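Local coordinates for D-alanyl transferase DltD (Enterococcus faecium TX0133A04, PDB 6PFX), which probably takes part in the D-alanylation of lipoteichoic acid, a step in building the Gram-positive cell wall, at residues F320-D332 / F364-D378. Sequence-based numbering, arbitrary orientation.
With GOL (glycerol), chain C.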
# COMPACT_ATOMS: atom_id res chain seq x y z
N PHE A 320 7.89 -6.37 14.33
CA PHE A 320 7.73 -7.67 14.98
C PHE A 320 6.83 -8.57 14.14
O PHE A 320 7.15 -9.75 13.92
CB PHE A 320 7.15 -7.47 16.38
CG PHE A 320 6.91 -8.75 17.11
CD1 PHE A 320 5.71 -9.43 17.00
CD2 PHE A 320 7.90 -9.29 17.91
CE1 PHE A 320 5.49 -10.62 17.68
CE2 PHE A 320 7.70 -10.47 18.58
CZ PHE A 320 6.50 -11.15 18.46
N GLN A 321 5.72 -8.03 13.63
CA GLN A 321 4.81 -8.86 12.84
C GLN A 321 5.50 -9.35 11.57
O GLN A 321 5.33 -10.51 11.16
CB GLN A 321 3.55 -8.05 12.48
CG GLN A 321 2.43 -8.85 11.76
CD GLN A 321 1.13 -8.07 11.69
OE1 GLN A 321 1.01 -7.01 12.31
NE2 GLN A 321 0.16 -8.57 10.93
N LEU A 322 6.30 -8.49 10.95
CA LEU A 322 7.01 -8.84 9.72
C LEU A 322 8.13 -9.83 10.01
O LEU A 322 8.15 -10.93 9.46
CB LEU A 322 7.53 -7.54 9.08
CG LEU A 322 6.46 -6.66 8.43
CD1 LEU A 322 6.98 -5.30 8.05
CD2 LEU A 322 5.89 -7.33 7.18
N ASN A 323 9.05 -9.45 10.90
CA ASN A 323 10.24 -10.25 11.15
C ASN A 323 9.91 -11.61 11.74
O ASN A 323 10.55 -12.62 11.41
CB ASN A 323 11.18 -9.50 12.10
CG ASN A 323 11.81 -8.28 11.47
OD1 ASN A 323 11.92 -8.16 10.25
ND2 ASN A 323 12.27 -7.38 12.32
N SER A 324 8.92 -11.66 12.65
CA SER A 324 8.60 -12.92 13.29
C SER A 324 8.12 -13.96 12.28
O SER A 324 8.15 -15.16 12.57
CB SER A 324 7.52 -12.74 14.36
OG SER A 324 6.26 -12.43 13.79
N GLN A 325 7.65 -13.51 11.12
CA GLN A 325 7.12 -14.41 10.11
C GLN A 325 8.03 -14.56 8.91
O GLN A 325 7.69 -15.28 7.97
CB GLN A 325 5.73 -13.91 9.68
CG GLN A 325 4.75 -13.80 10.85
CD GLN A 325 3.36 -13.44 10.37
OE1 GLN A 325 2.52 -14.32 10.12
NE2 GLN A 325 3.10 -12.15 10.24
N GLY A 326 9.21 -13.95 8.94
CA GLY A 326 10.19 -14.14 7.89
C GLY A 326 10.32 -13.02 6.89
O GLY A 326 11.14 -13.13 5.97
N PHE A 327 9.55 -11.94 7.05
CA PHE A 327 9.67 -10.76 6.20
C PHE A 327 10.73 -9.86 6.82
O PHE A 327 10.45 -9.14 7.78
CB PHE A 327 8.32 -10.05 6.11
CG PHE A 327 7.22 -10.87 5.48
CD1 PHE A 327 7.04 -10.86 4.10
CD2 PHE A 327 6.34 -11.59 6.25
CE1 PHE A 327 6.03 -11.56 3.51
CE2 PHE A 327 5.31 -12.29 5.67
CZ PHE A 327 5.16 -12.28 4.29
N ASN A 328 11.95 -9.92 6.29
CA ASN A 328 13.07 -9.25 6.93
C ASN A 328 13.67 -8.14 6.07
O ASN A 328 14.71 -7.58 6.44
CB ASN A 328 14.18 -10.25 7.29
CG ASN A 328 13.74 -11.29 8.28
OD1 ASN A 328 13.87 -12.49 8.05
ND2 ASN A 328 13.21 -10.84 9.40
N ARG A 329 13.03 -7.81 4.96
CA ARG A 329 13.52 -6.79 4.03
C ARG A 329 12.63 -5.57 4.19
O ARG A 329 11.54 -5.49 3.62
CB ARG A 329 13.49 -7.31 2.59
CG ARG A 329 14.15 -6.39 1.59
CD ARG A 329 14.01 -6.91 0.17
NE ARG A 329 14.69 -8.17 -0.10
CZ ARG A 329 14.08 -9.36 -0.10
NH1 ARG A 329 12.79 -9.45 0.19
NH2 ARG A 329 14.77 -10.45 -0.38
N ILE A 330 13.11 -4.62 5.00
CA ILE A 330 12.30 -3.51 5.49
C ILE A 330 13.17 -2.27 5.46
O ILE A 330 14.27 -2.26 6.03
CB ILE A 330 11.81 -3.75 6.93
CG1 ILE A 330 11.00 -5.05 7.04
CG2 ILE A 330 10.95 -2.56 7.40
CD1 ILE A 330 10.68 -5.45 8.45
N ALA A 331 12.69 -1.24 4.80
CA ALA A 331 13.31 0.09 4.83
C ALA A 331 12.49 0.91 5.82
O ALA A 331 11.45 1.47 5.46
CB ALA A 331 13.29 0.72 3.45
N ASP A 332 12.97 1.01 7.04
CA ASP A 332 12.28 1.73 8.11
C ASP A 332 12.87 3.13 8.17
O ASP A 332 14.01 3.32 8.59
CB ASP A 332 12.48 0.99 9.43
CG ASP A 332 11.90 1.73 10.62
OD1 ASP A 332 11.31 2.81 10.46
OD2 ASP A 332 12.03 1.20 11.74
N PHE A 364 17.46 -4.20 -4.74
CA PHE A 364 16.51 -5.30 -4.66
C PHE A 364 16.04 -5.72 -6.04
O PHE A 364 16.21 -6.87 -6.45
CB PHE A 364 15.32 -4.86 -3.80
CG PHE A 364 14.19 -5.87 -3.68
CD1 PHE A 364 14.43 -7.20 -3.40
CD2 PHE A 364 12.87 -5.45 -3.81
CE1 PHE A 364 13.36 -8.12 -3.28
CE2 PHE A 364 11.82 -6.32 -3.66
CZ PHE A 364 12.06 -7.68 -3.41
N LEU A 365 15.45 -4.78 -6.78
CA LEU A 365 14.85 -5.10 -8.07
C LEU A 365 15.90 -5.37 -9.15
O LEU A 365 15.62 -6.12 -10.10
CB LEU A 365 13.89 -3.97 -8.49
CG LEU A 365 12.69 -3.72 -7.57
CD1 LEU A 365 11.71 -2.69 -8.16
CD2 LEU A 365 11.96 -5.02 -7.29
N GLU A 366 17.10 -4.79 -9.05
CA GLU A 366 18.17 -5.06 -10.02
C GLU A 366 19.07 -6.22 -9.60
O GLU A 366 20.01 -6.55 -10.34
CB GLU A 366 19.02 -3.80 -10.25
CG GLU A 366 18.24 -2.65 -10.85
CD GLU A 366 19.13 -1.53 -11.40
OE1 GLU A 366 18.74 -0.90 -12.41
OE2 GLU A 366 20.23 -1.31 -10.84
N GLU A 367 18.80 -6.83 -8.44
CA GLU A 367 19.53 -8.00 -7.96
C GLU A 367 21.04 -7.77 -7.81
O GLU A 367 21.85 -8.65 -8.08
CB GLU A 367 19.18 -9.25 -8.79
CG GLU A 367 17.67 -9.54 -8.76
CD GLU A 367 17.31 -10.97 -9.13
OE1 GLU A 367 18.18 -11.87 -9.02
OE2 GLU A 367 16.16 -11.20 -9.54
N ASN A 368 21.42 -6.58 -7.32
CA ASN A 368 22.82 -6.39 -6.94
C ASN A 368 23.22 -7.40 -5.88
O ASN A 368 24.34 -7.93 -5.90
CB ASN A 368 23.03 -4.97 -6.42
CG ASN A 368 22.93 -3.94 -7.51
OD1 ASN A 368 21.85 -3.65 -8.01
ND2 ASN A 368 24.07 -3.38 -7.89
N HIS A 369 22.32 -7.65 -4.93
CA HIS A 369 22.44 -8.70 -3.93
C HIS A 369 21.08 -9.38 -3.88
O HIS A 369 20.05 -8.79 -4.23
CB HIS A 369 22.78 -8.13 -2.55
CG HIS A 369 24.02 -7.30 -2.54
ND1 HIS A 369 25.28 -7.84 -2.68
CD2 HIS A 369 24.19 -5.97 -2.41
CE1 HIS A 369 26.18 -6.87 -2.64
NE2 HIS A 369 25.55 -5.73 -2.47
N ILE A 370 21.09 -10.64 -3.45
CA ILE A 370 19.89 -11.48 -3.39
C ILE A 370 19.86 -12.15 -2.02
O ILE A 370 20.86 -12.72 -1.58
CB ILE A 370 19.90 -12.55 -4.51
CG1 ILE A 370 19.85 -11.90 -5.89
CG2 ILE A 370 18.75 -13.54 -4.32
CD1 ILE A 370 20.01 -12.91 -7.04
N THR A 371 18.72 -12.06 -1.34
CA THR A 371 18.50 -12.87 -0.15
C THR A 371 17.19 -13.63 -0.33
O THR A 371 16.28 -13.18 -1.05
CB THR A 371 18.43 -12.06 1.14
OG1 THR A 371 17.33 -11.15 1.04
CG2 THR A 371 19.72 -11.29 1.38
N ALA A 372 17.10 -14.78 0.33
CA ALA A 372 15.95 -15.66 0.23
C ALA A 372 15.12 -15.59 1.50
O ALA A 372 15.65 -15.77 2.61
CB ALA A 372 16.40 -17.11 0.02
N SER A 373 13.83 -15.35 1.35
CA SER A 373 12.92 -15.30 2.48
C SER A 373 12.19 -16.63 2.58
O SER A 373 11.78 -17.21 1.56
CB SER A 373 11.90 -14.19 2.29
OG SER A 373 12.50 -12.91 2.17
N LYS A 374 12.05 -17.13 3.80
CA LYS A 374 11.25 -18.31 4.09
C LYS A 374 10.27 -17.94 5.18
O LYS A 374 10.66 -17.44 6.24
CB LYS A 374 12.12 -19.48 4.53
CG LYS A 374 13.09 -19.97 3.47
CD LYS A 374 12.37 -20.49 2.24
CE LYS A 374 13.36 -20.89 1.17
NZ LYS A 374 12.65 -21.40 -0.04
N TYR A 375 8.99 -18.15 4.91
CA TYR A 375 7.95 -17.60 5.75
C TYR A 375 7.39 -18.62 6.72
O TYR A 375 7.26 -19.81 6.40
CB TYR A 375 6.83 -17.00 4.90
CG TYR A 375 7.34 -15.93 3.97
CD1 TYR A 375 7.96 -14.80 4.48
CD2 TYR A 375 7.21 -16.03 2.58
CE1 TYR A 375 8.44 -13.80 3.66
CE2 TYR A 375 7.69 -15.04 1.75
CZ TYR A 375 8.30 -13.93 2.29
OH TYR A 375 8.76 -12.93 1.50
N HIS A 376 7.04 -18.13 7.91
CA HIS A 376 6.38 -18.91 8.95
C HIS A 376 5.19 -18.09 9.41
O HIS A 376 5.31 -17.30 10.35
CB HIS A 376 7.34 -19.20 10.08
CG HIS A 376 8.44 -20.13 9.68
ND1 HIS A 376 9.69 -19.68 9.30
CD2 HIS A 376 8.46 -21.47 9.53
CE1 HIS A 376 10.44 -20.72 8.96
NE2 HIS A 376 9.71 -21.82 9.09
N LEU A 377 4.05 -18.26 8.73
CA LEU A 377 2.86 -17.48 9.08
C LEU A 377 2.30 -17.89 10.44
O LEU A 377 2.31 -19.07 10.81
CB LEU A 377 1.78 -17.61 8.02
CG LEU A 377 2.14 -17.02 6.66
CD1 LEU A 377 1.13 -17.47 5.63
CD2 LEU A 377 2.20 -15.50 6.73
N ASP A 378 1.81 -16.91 11.19
CA ASP A 378 1.15 -17.14 12.46
C ASP A 378 -0.22 -16.49 12.43
O ASP A 378 -0.33 -15.26 12.36
CB ASP A 378 1.96 -16.56 13.61
CG ASP A 378 1.47 -17.03 14.96
OD1 ASP A 378 0.33 -17.54 15.08
OD2 ASP A 378 2.25 -16.90 15.92
C1 GOL C . 19.24 -6.01 -1.98
O1 GOL C . 20.58 -5.90 -1.52
C2 GOL C . 18.37 -6.65 -0.93
O2 GOL C . 16.99 -6.42 -1.25
C3 GOL C . 18.64 -8.12 -0.78
O3 GOL C . 17.70 -8.71 0.12
O HOH W 1 5.91 -16.81 13.10
O HOH W 2 13.02 -15.09 5.75
O HOH W 3 13.07 -11.16 3.83
O HOH W 4 16.62 -10.41 -2.95
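Phe327 and Tyr375 form an offset stack, ring centroids 4.1 Å apart and planes inclined by 26°. Tyr375 CE1 sits over the Phe327 face toward its CD1-CE1 rim, 3.3 Å from Phe327 CD1, while the two side chains run roughly at right angles. CG beside the backbone N in both residues swings the rings in against each other. Tyr375 OH is hydrogen-bonded to the carbonyl of Asn287, and Ala283 of helix 271-284 touches the same side chain.

Towards the other end of the contact Arg329 crosses Phe364. Its CD sits over the ring face, 3.8 Å from the Phe364 centroid, in a CH-pi contact, and the bend at chi3 lays the guanidinium over Phe364 CE1, with the two planes 23° apart. NH2 forms a salt bridge with Glu288 and NH1 bonds Val289 O, both on strand 288-293. NE donates to O3 of a glycerol, probably from crystallisation, which also hydrogen-bonds Thr371 OG1.

Just before Gly326, whose positive phi closes a Schellman motif, Gln325 uses both its backbone and its side chain to hold residues 376-378. His376 N donates to Gln325 O at 2.9 Å. Extended beyond CG, the Gln325 side chain brings OE1 to Asp378 N, also 2.9 Å and nearly straight at 166°; OE1 accepts from Gln276 too, and NE2 donates back to Gln321 O. Single waters link Ser324 O to His376 O and Gly326 O to Lys374 N.

The segment after helix 351-365 thus runs alongside, and antiparallel to, the loop leading into edge strand 330-332 of the parallel sheet of this SGNH-hydrolase-clan protein. Backbone and amide bonds fix it near Gln325, aromatic stacking holds its middle, and Glu288 probably offsets the Arg329 charge lying against Phe364.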